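Local coordinates for synaptonemal complex protein 2 (Mus musculus, PDB 5IWZ), which forms a major part of the axial and lateral elements of synaptonemal complexes and is required for normal chromosome synapsis in meiosis, at residues Q173-D184 with E217-R228; F243-F252 with F267-L275. All blocks are in the same frame, centred on the assembly; numbering follows the deposited sequence.

How the contacts relate
Both contacts are helix-on-helix packing, and they come in series along the chain: contact 1 (173-184 with 217-228) closes before contact 2 (243-252 with 267-275) opens. Their centres lie about 19 Å apart, contact 1 about 9 Å and contact 2 about 24 Å from the centre of the chain. They meet directly where helix 216-229 packs on helix 260-274: Val-220 touches Leu-268, Val-223 touches Phe-267, and Gln-219 NE2 probably donates a hydrogen bond to Asn-272 OD1. The packing thus runs continuously from helix 169-185, part of the armadillo-repeat-like domain, to the last helix before the beta strands that begin at 281.

Contact 1: residues Q173-D184 with E217-R228; sequences QEALKKMNLMLD and ELQVGIVEALCR
Leu-176 is the knob at the middle of this contact, set among Leu-218, Gly-221, Ile-222 and Ala-225. With CG anti to the backbone N (chi1 180°), it sends CD2 onto the opposing backbone, 3.5 Å from Gly-221 C; because Gly-221 has no CB, the methyl can settle right against the main chain. One turn on, Asn-180 makes the second knob. Its ND2 donates a nearly straight bond to Gly-221 O, 3.0 Å long, while the helical Ala-225 N reaches the same oxygen from the opposite face of the carbonyl plane, so two donors grip it. The Asn-180 amide also lies flat over the Glu-224 carboxylate, Asn-180 CG 3.5 Å from Glu-224 CD, and Met-179 CE closes in on Ala-225 CB at 3.5 Å.

The flank is looser and wetter. Gln-173 stacks its amide on the Glu-217 carboxylate, planes 9° apart, while its NE2 is hydrogen-bonded to Asp-215 OD2; a water donates to both Gln-173 O and Glu-217 OE2. Exposed Arg-228 makes a salt bridge through NH1 to Glu-224 OE2 of its own helix, the hydrogen bond weak in angle; its pairing with Asp-184 is modelled too close to trust.

The two segments run roughly parallel, their axes 28° apart. Helices 123-141 and 144-163 back the 173-184 side, whereas helices 197-212 and 260-274 pack against 217-228, placing the pair inside an extended helical stack.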
loop_
_atom_site.group_PDB
_atom_site.type_symbol
_atom_site.label_atom_id
_atom_site.label_comp_id
_atom_site.label_asym_id
_atom_site.label_seq_id
_atom_site.Cartn_x
_atom_site.Cartn_y
_atom_site.Cartn_z
ATOM N N GLN A 173 0.231 1.910 -3.097
ATOM C CA GLN A 173 0.325 2.224 -1.669
ATOM C C GLN A 173 0.688 0.985 -0.857
ATOM O O GLN A 173 1.495 1.053 0.081
ATOM C CB GLN A 173 -0.993 2.835 -1.160
ATOM C CG GLN A 173 -1.253 4.255 -1.644
ATOM C CD GLN A 173 -2.658 4.788 -1.291
ATOM O OE1 GLN A 173 -3.525 4.046 -0.803
ATOM N NE2 GLN A 173 -2.876 6.085 -1.539
ATOM N N GLU A 174 0.082 -0.155 -1.196
ATOM C CA GLU A 174 0.380 -1.402 -0.502
ATOM C C GLU A 174 1.834 -1.825 -0.721
ATOM O O GLU A 174 2.531 -2.215 0.227
ATOM C CB GLU A 174 -0.595 -2.484 -0.989
ATOM C CG GLU A 174 -0.217 -3.908 -0.623
ATOM C CD GLU A 174 -0.204 -4.128 0.874
ATOM O OE1 GLU A 174 -0.809 -3.304 1.608
ATOM O OE2 GLU A 174 0.428 -5.115 1.322
ATOM N N ALA A 175 2.313 -1.743 -1.964
ATOM C CA ALA A 175 3.682 -2.163 -2.256
ATOM C C ALA A 175 4.700 -1.219 -1.623
ATOM O O ALA A 175 5.698 -1.664 -1.039
ATOM C CB ALA A 175 3.902 -2.228 -3.763
ATOM N N LEU A 176 4.466 0.090 -1.748
ATOM C CA LEU A 176 5.395 1.069 -1.207
ATOM C C LEU A 176 5.535 0.919 0.305
ATOM O O LEU A 176 6.634 1.051 0.855
ATOM C CB LEU A 176 4.921 2.472 -1.591
ATOM C CG LEU A 176 5.727 3.680 -1.136
ATOM C CD1 LEU A 176 7.156 3.460 -1.549
ATOM C CD2 LEU A 176 5.161 4.970 -1.768
ATOM N N LYS A 177 4.444 0.605 0.995
ATOM C CA LYS A 177 4.522 0.491 2.447
ATOM C C LYS A 177 5.248 -0.784 2.864
ATOM O O LYS A 177 6.003 -0.782 3.847
ATOM C CB LYS A 177 3.115 0.566 3.036
ATOM C CG LYS A 177 2.858 -0.290 4.237
ATOM C CD LYS A 177 1.418 -0.077 4.731
ATOM C CE LYS A 177 0.416 -0.320 3.607
ATOM N NZ LYS A 177 -0.874 0.415 3.782
ATOM N N LYS A 178 5.046 -1.878 2.126
ATOM C CA LYS A 178 5.834 -3.079 2.378
ATOM C C LYS A 178 7.311 -2.822 2.118
ATOM O O LYS A 178 8.172 -3.350 2.829
ATOM C CB LYS A 178 5.321 -4.233 1.517
ATOM C CG LYS A 178 3.956 -4.765 1.920
ATOM C CD LYS A 178 4.064 -5.602 3.180
ATOM C CE LYS A 178 2.788 -6.382 3.457
ATOM N NZ LYS A 178 1.633 -5.490 3.783
ATOM N N MET A 179 7.631 -2.010 1.103
ATOM C CA MET A 179 9.039 -1.721 0.836
ATOM C C MET A 179 9.678 -0.926 1.972
ATOM O O MET A 179 10.813 -1.216 2.379
ATOM C CB MET A 179 9.203 -0.972 -0.485
ATOM C CG MET A 179 10.646 -0.479 -0.680
ATOM S SD MET A 179 11.042 0.141 -2.321
ATOM C CE MET A 179 10.267 1.751 -2.285
ATOM N N ASN A 180 8.964 0.080 2.495
ATOM C CA ASN A 180 9.496 0.871 3.601
ATOM C C ASN A 180 9.644 0.034 4.867
ATOM O O ASN A 180 10.576 0.250 5.646
ATOM C CB ASN A 180 8.615 2.119 3.821
ATOM C CG ASN A 180 8.962 3.222 2.830
ATOM O OD1 ASN A 180 10.126 3.400 2.513
ATOM N ND2 ASN A 180 7.963 3.922 2.301
ATOM N N LEU A 181 8.760 -0.932 5.073
ATOM C CA LEU A 181 8.932 -1.884 6.163
ATOM C C LEU A 181 10.189 -2.727 5.976
ATOM O O LEU A 181 10.937 -2.957 6.934
ATOM C CB LEU A 181 7.682 -2.766 6.253
ATOM C CG LEU A 181 7.617 -3.890 7.277
ATOM C CD1 LEU A 181 7.385 -3.307 8.659
ATOM C CD2 LEU A 181 6.494 -4.847 6.907
ATOM N N MET A 182 10.454 -3.180 4.751
ATOM C CA MET A 182 11.652 -3.981 4.509
ATOM C C MET A 182 12.916 -3.157 4.721
ATOM O O MET A 182 13.900 -3.640 5.299
ATOM C CB MET A 182 11.623 -4.551 3.092
ATOM C CG MET A 182 10.451 -5.484 2.851
ATOM S SD MET A 182 10.493 -6.420 1.310
ATOM C CE MET A 182 10.817 -5.192 0.069
ATOM N N LEU A 183 12.915 -1.914 4.249
ATOM C CA LEU A 183 14.070 -1.064 4.476
ATOM C C LEU A 183 14.236 -0.754 5.957
ATOM O O LEU A 183 15.363 -0.562 6.417
ATOM C CB LEU A 183 13.933 0.209 3.653
ATOM C CG LEU A 183 13.797 0.029 2.142
ATOM C CD1 LEU A 183 13.393 1.345 1.499
ATOM C CD2 LEU A 183 15.113 -0.465 1.556
ATOM N N ASP A 184 13.133 -0.755 6.721
ATOM C CA ASP A 184 13.184 -0.353 8.128
ATOM C C ASP A 184 14.085 -1.266 8.951
ATOM O O ASP A 184 14.845 -0.790 9.800
ATOM C CB ASP A 184 11.781 -0.334 8.735
ATOM C CG ASP A 184 11.766 0.244 10.147
ATOM O OD1 ASP A 184 12.492 1.235 10.366
ATOM O OD2 ASP A 184 11.040 -0.278 11.029
ATOM N N GLU A 217 -0.293 10.298 0.368
ATOM C CA GLU A 217 0.294 9.120 1.012
ATOM C C GLU A 217 1.429 8.529 0.174
ATOM O O GLU A 217 2.469 8.126 0.707
ATOM C CB GLU A 217 -0.780 8.053 1.260
ATOM C CG GLU A 217 -0.187 6.703 1.732
ATOM C CD GLU A 217 -1.247 5.660 2.131
ATOM O OE1 GLU A 217 -2.395 6.030 2.447
ATOM O OE2 GLU A 217 -0.918 4.454 2.152
ATOM N N LEU A 218 1.250 8.471 -1.139
ATOM C CA LEU A 218 2.325 7.989 -1.992
ATOM C C LEU A 218 3.496 8.966 -2.006
ATOM O O LEU A 218 4.655 8.538 -2.044
ATOM C CB LEU A 218 1.794 7.734 -3.401
ATOM C CG LEU A 218 0.933 6.484 -3.567
ATOM C CD1 LEU A 218 0.342 6.493 -4.953
ATOM C CD2 LEU A 218 1.758 5.161 -3.347
ATOM N N GLN A 219 3.221 10.278 -1.952
ATOM C CA GLN A 219 4.308 11.255 -1.898
ATOM C C GLN A 219 5.191 11.016 -0.680
ATOM O O GLN A 219 6.426 11.021 -0.781
ATOM C CB GLN A 219 3.762 12.689 -1.874
ATOM C CG GLN A 219 3.277 13.247 -3.216
ATOM C CD GLN A 219 2.880 14.734 -3.130
ATOM O OE1 GLN A 219 2.159 15.139 -2.228
ATOM N NE2 GLN A 219 3.378 15.544 -4.069
ATOM N N VAL A 220 4.575 10.797 0.483
ATOM C CA VAL A 220 5.349 10.582 1.703
ATOM C C VAL A 220 6.137 9.284 1.612
ATOM O O VAL A 220 7.323 9.237 1.953
ATOM C CB VAL A 220 4.440 10.579 2.947
ATOM C CG1 VAL A 220 5.286 10.359 4.215
ATOM C CG2 VAL A 220 3.628 11.849 3.036
ATOM N N GLY A 221 5.485 8.202 1.171
ATOM C CA GLY A 221 6.172 6.920 1.099
ATOM C C GLY A 221 7.369 6.936 0.167
ATOM O O GLY A 221 8.388 6.290 0.435
ATOM N N ILE A 222 7.253 7.650 -0.955
ATOM C CA ILE A 222 8.375 7.765 -1.878
ATOM C C ILE A 222 9.497 8.579 -1.256
ATOM O O ILE A 222 10.661 8.179 -1.300
ATOM C CB ILE A 222 7.931 8.391 -3.209
ATOM C CG1 ILE A 222 7.028 7.431 -3.979
ATOM C CG2 ILE A 222 9.178 8.817 -4.012
ATOM C CD1 ILE A 222 6.330 8.087 -5.159
ATOM N N VAL A 223 9.167 9.753 -0.702
ATOM C CA VAL A 223 10.158 10.532 0.043
ATOM C C VAL A 223 10.792 9.665 1.122
ATOM O O VAL A 223 12.021 9.646 1.299
ATOM C CB VAL A 223 9.523 11.797 0.656
ATOM C CG1 VAL A 223 10.521 12.465 1.602
ATOM C CG2 VAL A 223 9.074 12.793 -0.421
ATOM N N GLU A 224 9.956 8.934 1.858
ATOM C CA GLU A 224 10.462 8.077 2.925
ATOM C C GLU A 224 11.383 7.005 2.375
ATOM O O GLU A 224 12.451 6.748 2.944
ATOM C CB GLU A 224 9.313 7.425 3.696
ATOM C CG GLU A 224 9.789 6.350 4.683
ATOM C CD GLU A 224 8.650 5.639 5.410
ATOM O OE1 GLU A 224 7.472 6.006 5.189
ATOM O OE2 GLU A 224 8.932 4.712 6.208
ATOM N N ALA A 225 10.994 6.371 1.267
ATOM C CA ALA A 225 11.865 5.364 0.669
ATOM C C ALA A 225 13.195 5.983 0.239
ATOM O O ALA A 225 14.267 5.429 0.509
ATOM C CB ALA A 225 11.166 4.686 -0.516
ATOM N N LEU A 226 13.142 7.143 -0.430
ATOM C CA LEU A 226 14.370 7.782 -0.893
ATOM C C LEU A 226 15.276 8.137 0.275
ATOM O O LEU A 226 16.502 8.009 0.174
ATOM C CB LEU A 226 14.058 9.025 -1.731
ATOM C CG LEU A 226 13.382 8.781 -3.095
ATOM C CD1 LEU A 226 12.937 10.087 -3.744
ATOM C CD2 LEU A 226 14.249 7.953 -4.063
ATOM N N CYS A 227 14.697 8.558 1.401
ATOM C CA CYS A 227 15.524 8.935 2.546
ATOM C C CYS A 227 16.044 7.719 3.312
ATOM O O CYS A 227 17.120 7.793 3.921
ATOM C CB CYS A 227 14.748 9.877 3.475
ATOM S SG CYS A 227 14.406 11.523 2.737
ATOM N N ARG A 228 15.318 6.603 3.290
ATOM C CA ARG A 228 15.836 5.380 3.893
ATOM C C ARG A 228 16.993 4.802 3.084
ATOM O O ARG A 228 17.899 4.187 3.658
ATOM C CB ARG A 228 14.734 4.326 4.023
ATOM C CG ARG A 228 13.549 4.720 4.891
ATOM C CD ARG A 228 12.614 3.527 5.153
ATOM N NE ARG A 228 12.901 3.024 6.484
ATOM C CZ ARG A 228 12.169 3.280 7.553
ATOM N NH1 ARG A 228 11.053 3.990 7.446
ATOM N NH2 ARG A 228 12.549 2.800 8.727
HETATM O O HOH W 1 1.686 3.479 1.111
#

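Contact 2: residues F243-F252 with F267-L275; sequences FSMDFIANAF and FLNLVNGIL
Ile-248 and Val-271 meet through their CG2 methyls near the middle of an antiparallel helix pair. From CB the Ile-248 side chain splits in two. CG2 goes to Val-271 CG2 at 3.7 Å; CG1, set beside the backbone N (chi1 -68°), rests against Ile-274 CG2 at 3.7 Å; and the tip CD1 carries on past that same methyl to approach Leu-275 CD2 at 4.3 Å. Each carbon beyond the branch therefore has an apolar partner on the other helix.

At the Met-245 end, Ile-274 packs on two further residues. Its CG1 lies over the face of the Phe-247 ring in a CH-pi contact, 3.8 Å from the centroid, and its CG2 meets Met-245 SD at 3.6 Å. Phe-247, Leu-270 and Ile-274 form the exposed margin.

At the far end the packing is aromatic and buried. Phe-252 turns its edge toward the face of Phe-267 in a T-shaped pair, centroids 5.4 Å apart and planes at 65°, while Phe-243 CE2 lies over a face of the Phe-252 ring. Phe-267 also meets the opposing main chain, its CE1 3.4 Å from Phe-252 N and Ile-248 O at the ring edge.

The segments are 176° apart in direction and belong to consecutive helices, 246-253 and 260-274, so this is a helical hairpin whose seam is lined by apolar side chains, consistent with the alpha-solenoid packing of armadillo-like folds.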
loop_
_atom_site.group_PDB
_atom_site.type_symbol
_atom_site.label_atom_id
_atom_site.label_comp_id
_atom_site.label_asym_id
_atom_site.label_seq_id
_atom_site.Cartn_x
_atom_site.Cartn_y
_atom_site.Cartn_z
ATOM N N PHE A 243 15.645 16.747 -8.831
ATOM C CA PHE A 243 14.612 17.770 -8.983
ATOM C C PHE A 243 15.142 18.926 -9.822
ATOM O O PHE A 243 16.016 19.677 -9.376
ATOM C CB PHE A 243 14.120 18.245 -7.616
ATOM C CG PHE A 243 13.615 17.132 -6.727
ATOM C CD1 PHE A 243 12.398 16.515 -6.985
ATOM C CD2 PHE A 243 14.350 16.710 -5.629
ATOM C CE1 PHE A 243 11.925 15.495 -6.161
ATOM C CE2 PHE A 243 13.881 15.699 -4.804
ATOM C CZ PHE A 243 12.664 15.085 -5.073
ATOM N N SER A 244 14.591 19.071 -11.033
ATOM C CA SER A 244 15.038 20.113 -11.954
ATOM C C SER A 244 14.845 21.509 -11.366
ATOM O O SER A 244 15.662 22.407 -11.608
ATOM C CB SER A 244 14.289 19.997 -13.284
ATOM O OG SER A 244 14.501 18.739 -13.903
ATOM N N MET A 245 13.771 21.716 -10.603
ATOM C CA MET A 245 13.456 23.045 -10.088
ATOM C C MET A 245 14.311 23.336 -8.856
ATOM O O MET A 245 14.289 22.571 -7.888
ATOM C CB MET A 245 11.967 23.159 -9.750
ATOM C CG MET A 245 11.645 24.392 -8.890
ATOM S SD MET A 245 9.902 24.842 -8.613
ATOM C CE MET A 245 9.200 24.652 -10.244
ATOM N N ASP A 246 15.048 24.453 -8.889
ATOM C CA ASP A 246 15.948 24.791 -7.784
ATOM C C ASP A 246 15.194 24.907 -6.462
ATOM O O ASP A 246 15.633 24.367 -5.437
ATOM C CB ASP A 246 16.696 26.087 -8.092
ATOM C CG ASP A 246 17.770 25.902 -9.150
ATOM O OD1 ASP A 246 18.546 26.853 -9.385
ATOM O OD2 ASP A 246 17.837 24.803 -9.743
ATOM N N PHE A 247 14.050 25.601 -6.475
ATOM C CA PHE A 247 13.218 25.728 -5.282
ATOM C C PHE A 247 12.936 24.371 -4.644
ATOM O O PHE A 247 13.011 24.225 -3.419
ATOM C CB PHE A 247 11.909 26.434 -5.652
ATOM C CG PHE A 247 10.961 26.621 -4.501
ATOM C CD1 PHE A 247 10.034 25.633 -4.175
ATOM C CD2 PHE A 247 10.969 27.801 -3.764
ATOM C CE1 PHE A 247 9.148 25.803 -3.122
ATOM C CE2 PHE A 247 10.087 27.983 -2.710
ATOM C CZ PHE A 247 9.171 26.981 -2.390
ATOM N N ILE A 248 12.635 23.360 -5.458
ATOM C CA ILE A 248 12.271 22.047 -4.931
ATOM C C ILE A 248 13.508 21.285 -4.458
ATOM O O ILE A 248 13.502 20.667 -3.388
ATOM C CB ILE A 248 11.475 21.254 -5.989
ATOM C CG1 ILE A 248 10.095 21.904 -6.207
ATOM C CG2 ILE A 248 11.369 19.774 -5.597
ATOM C CD1 ILE A 248 9.290 21.316 -7.362
ATOM N N ALA A 249 14.583 21.312 -5.248
ATOM C CA ALA A 249 15.831 20.678 -4.823
ATOM C C ALA A 249 16.323 21.242 -3.491
ATOM O O ALA A 249 16.790 20.483 -2.631
ATOM C CB ALA A 249 16.900 20.848 -5.903
ATOM N N ASN A 250 16.229 22.572 -3.308
ATOM C CA ASN A 250 16.617 23.204 -2.043
ATOM C C ASN A 250 15.786 22.678 -0.872
ATOM O O ASN A 250 16.326 22.338 0.188
ATOM C CB ASN A 250 16.462 24.735 -2.125
ATOM C CG ASN A 250 17.433 25.394 -3.093
ATOM O OD1 ASN A 250 18.387 24.772 -3.569
ATOM N ND2 ASN A 250 17.196 26.679 -3.378
ATOM N N ALA A 251 14.460 22.647 -1.023
ATOM C CA ALA A 251 13.618 22.146 0.065
ATOM C C ALA A 251 13.934 20.688 0.397
ATOM O O ALA A 251 13.974 20.306 1.575
ATOM C CB ALA A 251 12.138 22.299 -0.289
ATOM N N PHE A 252 14.164 19.860 -0.629
ATOM C CA PHE A 252 14.424 18.442 -0.396
ATOM C C PHE A 252 15.654 18.241 0.479
ATOM O O PHE A 252 15.627 17.459 1.439
ATOM C CB PHE A 252 14.594 17.713 -1.727
ATOM C CG PHE A 252 14.709 16.222 -1.587
ATOM C CD1 PHE A 252 13.582 15.449 -1.306
ATOM C CD2 PHE A 252 15.936 15.585 -1.744
ATOM C CE1 PHE A 252 13.682 14.070 -1.180
ATOM C CE2 PHE A 252 16.043 14.209 -1.620
ATOM C CZ PHE A 252 14.914 13.450 -1.335
ATOM N N PHE A 267 8.218 19.804 3.495
ATOM C CA PHE A 267 8.722 19.699 2.125
ATOM C C PHE A 267 7.585 19.520 1.123
ATOM O O PHE A 267 7.526 20.218 0.097
ATOM C CB PHE A 267 9.723 18.544 2.024
ATOM C CG PHE A 267 10.026 18.113 0.603
ATOM C CD1 PHE A 267 10.869 18.869 -0.208
ATOM C CD2 PHE A 267 9.489 16.931 0.086
ATOM C CE1 PHE A 267 11.170 18.466 -1.518
ATOM C CE2 PHE A 267 9.779 16.511 -1.222
ATOM C CZ PHE A 267 10.623 17.270 -2.025
ATOM N N LEU A 268 6.656 18.604 1.408
ATOM C CA LEU A 268 5.616 18.314 0.424
ATOM C C LEU A 268 4.667 19.492 0.264
ATOM O O LEU A 268 4.206 19.775 -0.851
ATOM C CB LEU A 268 4.857 17.049 0.823
ATOM C CG LEU A 268 5.747 15.817 0.721
ATOM C CD1 LEU A 268 5.034 14.602 1.280
ATOM C CD2 LEU A 268 6.174 15.598 -0.737
ATOM N N ASN A 269 4.366 20.202 1.360
ATOM C CA ASN A 269 3.566 21.421 1.240
ATOM C C ASN A 269 4.268 22.458 0.365
ATOM O O ASN A 269 3.625 23.104 -0.478
ATOM C CB ASN A 269 3.243 21.997 2.629
ATOM C CG ASN A 269 2.035 21.326 3.272
ATOM O OD1 ASN A 269 1.551 20.309 2.781
ATOM N ND2 ASN A 269 1.538 21.901 4.372
ATOM N N LEU A 270 5.588 22.610 0.525
ATOM C CA LEU A 270 6.356 23.483 -0.368
ATOM C C LEU A 270 6.277 23.018 -1.822
ATOM O O LEU A 270 5.995 23.811 -2.727
ATOM C CB LEU A 270 7.817 23.548 0.076
ATOM C CG LEU A 270 8.062 24.350 1.348
ATOM C CD1 LEU A 270 9.545 24.449 1.651
ATOM C CD2 LEU A 270 7.439 25.723 1.192
ATOM N N VAL A 271 6.550 21.734 -2.067
ATOM C CA VAL A 271 6.558 21.229 -3.438
ATOM C C VAL A 271 5.199 21.434 -4.092
ATOM O O VAL A 271 5.096 22.009 -5.183
ATOM C CB VAL A 271 6.973 19.750 -3.463
ATOM C CG1 VAL A 271 6.487 19.090 -4.734
ATOM C CG2 VAL A 271 8.471 19.644 -3.354
ATOM N N ASN A 272 4.132 20.967 -3.435
ATOM C CA ASN A 272 2.814 21.083 -4.043
ATOM C C ASN A 272 2.400 22.542 -4.168
ATOM O O ASN A 272 1.671 22.901 -5.100
ATOM C CB ASN A 272 1.791 20.281 -3.237
ATOM C CG ASN A 272 2.048 18.774 -3.309
ATOM O OD1 ASN A 272 2.454 18.245 -4.360
ATOM N ND2 ASN A 272 1.847 18.083 -2.188
ATOM N N GLY A 273 2.868 23.395 -3.254
ATOM C CA GLY A 273 2.576 24.810 -3.377
ATOM C C GLY A 273 3.253 25.426 -4.585
ATOM O O GLY A 273 2.611 26.110 -5.386
ATOM N N ILE A 274 4.550 25.156 -4.756
ATOM C CA ILE A 274 5.298 25.812 -5.829
ATOM C C ILE A 274 4.823 25.341 -7.201
ATOM O O ILE A 274 4.960 26.063 -8.193
ATOM C CB ILE A 274 6.815 25.590 -5.657
ATOM C CG1 ILE A 274 7.597 26.701 -6.361
ATOM C CG2 ILE A 274 7.244 24.266 -6.261
ATOM C CD1 ILE A 274 7.074 28.095 -6.074
ATOM N N LEU A 275 4.271 24.134 -7.292
ATOM C CA LEU A 275 3.833 23.642 -8.592
ATOM C C LEU A 275 2.627 24.403 -9.128
ATOM O O LEU A 275 2.303 24.251 -10.312
ATOM C CB LEU A 275 3.508 22.145 -8.507
ATOM C CG LEU A 275 4.743 21.251 -8.375
ATOM C CD1 LEU A 275 4.296 19.831 -8.184
ATOM C CD2 LEU A 275 5.621 21.377 -9.606
#